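Side-chain contact in BAG family molecular chaperone regulator 3 (Arabidopsis thaliana, PDB 4HWF), which probably acts as a co-chaperone that binds the ATPase domain of HSP70/HSC70 chaperones through its BAG domain and regulates programmed cell death and stress responses: residues Met45-Asn48 with Gln49-Arg52. Numbering follows the deposited sequence.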
loop_
_atom_site.group_PDB
_atom_site.type_symbol
_atom_site.label_atom_id
_atom_site.label_comp_id
_atom_site.label_asym_id
_atom_site.label_seq_id
_atom_site.Cartn_x
_atom_site.Cartn_y
_atom_site.Cartn_z
ATOM N N MET A 45 -2.991 -6.817 -3.954
ATOM C CA MET A 45 -2.156 -7.640 -3.079
ATOM C C MET A 45 -1.645 -6.824 -1.871
ATOM O O MET A 45 -1.630 -7.306 -0.730
ATOM C CB MET A 45 -0.968 -8.253 -3.853
ATOM C CG MET A 45 -1.331 -9.321 -4.934
ATOM S SD MET A 45 -2.297 -10.739 -4.306
ATOM C CE MET A 45 -3.992 -10.189 -4.572
ATOM N N LEU A 46 -1.217 -5.596 -2.131
ATOM C CA LEU A 46 -0.757 -4.708 -1.066
ATOM C C LEU A 46 -1.901 -4.343 -0.110
ATOM O O LEU A 46 -1.731 -4.336 1.106
ATOM C CB LEU A 46 -0.153 -3.439 -1.668
ATOM C CG LEU A 46 1.244 -3.608 -2.291
ATOM C CD1 LEU A 46 1.529 -2.468 -3.248
ATOM C CD2 LEU A 46 2.310 -3.686 -1.211
ATOM N N MET A 47 -3.065 -4.044 -0.675
ATOM C CA MET A 47 -4.245 -3.682 0.123
ATOM C C MET A 47 -4.666 -4.822 1.045
ATOM O O MET A 47 -5.044 -4.591 2.204
ATOM C CB MET A 47 -5.397 -3.236 -0.795
ATOM C CG MET A 47 -5.147 -1.862 -1.434
ATOM S SD MET A 47 -5.321 -0.486 -0.241
ATOM C CE MET A 47 -7.099 -0.611 0.063
ATOM N N ASN A 48 -4.572 -6.054 0.548
ATOM C CA ASN A 48 -4.869 -7.219 1.368
ATOM C C ASN A 48 -3.949 -7.340 2.577
ATOM O O ASN A 48 -4.388 -7.719 3.654
ATOM C CB ASN A 48 -4.833 -8.513 0.546
ATOM C CG ASN A 48 -6.034 -8.646 -0.409
ATOM O OD1 ASN A 48 -6.021 -9.467 -1.322
ATOM N ND2 ASN A 48 -7.047 -7.818 -0.214
ATOM N N GLN A 49 -2.668 -7.030 2.398
ATOM C CA GLN A 49 -1.723 -7.071 3.510
ATOM C C GLN A 49 -2.035 -5.958 4.509
ATOM O O GLN A 49 -1.942 -6.156 5.713
ATOM C CB GLN A 49 -0.279 -6.928 2.993
ATOM C CG GLN A 49 0.177 -8.103 2.137
ATOM C CD GLN A 49 0.005 -9.417 2.853
ATOM O OE1 GLN A 49 0.411 -9.558 3.999
ATOM N NE2 GLN A 49 -0.628 -10.384 2.191
ATOM N N LEU A 50 -2.401 -4.793 3.994
ATOM C CA LEU A 50 -2.725 -3.643 4.836
ATOM C C LEU A 50 -3.928 -3.950 5.713
ATOM O O LEU A 50 -3.945 -3.641 6.902
ATOM C CB LEU A 50 -3.024 -2.423 3.971
ATOM C CG LEU A 50 -3.327 -1.131 4.739
ATOM C CD1 LEU A 50 -2.128 -0.695 5.595
ATOM C CD2 LEU A 50 -3.722 -0.023 3.778
ATOM N N LEU A 51 -4.938 -4.582 5.124
ATOM C CA LEU A 51 -6.132 -4.947 5.877
ATOM C C LEU A 51 -5.829 -5.992 6.940
ATOM O O LEU A 51 -6.333 -5.896 8.058
ATOM C CB LEU A 51 -7.234 -5.429 4.925
ATOM C CG LEU A 51 -8.704 -5.280 5.304
ATOM C CD1 LEU A 51 -9.091 -3.853 5.692
ATOM C CD2 LEU A 51 -9.561 -5.775 4.124
ATOM N N ARG A 52 -5.021 -7.000 6.611
ATOM C CA ARG A 52 -4.628 -7.985 7.620
ATOM C C ARG A 52 -3.908 -7.325 8.792
ATOM O O ARG A 52 -4.109 -7.697 9.944
ATOM C CB ARG A 52 -3.709 -9.065 7.045
ATOM C CG ARG A 52 -4.376 -10.037 6.130
ATOM C CD ARG A 52 -3.358 -11.035 5.585
ATOM N NE ARG A 52 -2.314 -11.363 6.563
ATOM C CZ ARG A 52 -2.355 -12.399 7.399
ATOM N NH1 ARG A 52 -3.404 -13.219 7.398
ATOM N NH2 ARG A 52 -1.343 -12.621 8.237
HETATM O O HOH W 1 -1.388 -10.020 -0.427
#
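Q49 folds back over the preceding turn of helix 36-57 to reach M45, four residues earlier. Its CG lies anti to the carbonyl carbon, beside the backbone N (chi1 -66°), which puts it 3.5 Å from M45 O. The bend at chi2 (-54°) then swings the amide to the side where NE2 can reach a water bound to the same carbonyl. Q49 NE2 donates to the water at 2.8 Å, and the water donates to M45 O at 2.7 Å. M45 O also accepts the backbone N-H of Q49, but that bond is weak at 3.3 Å. Q49 thus meets this carbonyl in two ways, by a weak direct bond and through the water. M45 contributes through its carbonyl here.

The remaining backbone bonds are regular alpha-helical i to i+4 steps. L50 N donates to L46 O, L51 N to M47 O, and R52 N to N48 O at 3.1 Å. The aliphatic stem of R52 lies against this last carbonyl, with CG 3.4 Å from N48 O.

Apolar side-chain contact is slight. M47 SD lies 4.4 Å from L50 CD2, a loose touch between neighbours three residues apart on the helix.

The two segments make about two turns within helix 36-57, the middle helix of the three-helix bundle of the BAG domain. L46 and Q49 face helix 3-29, where L46 touches L17 and Q49 touches I10, E13 and V14. L50 packs on Q69 and R72 of helix 62-86, and L51 meets M65 of that helix.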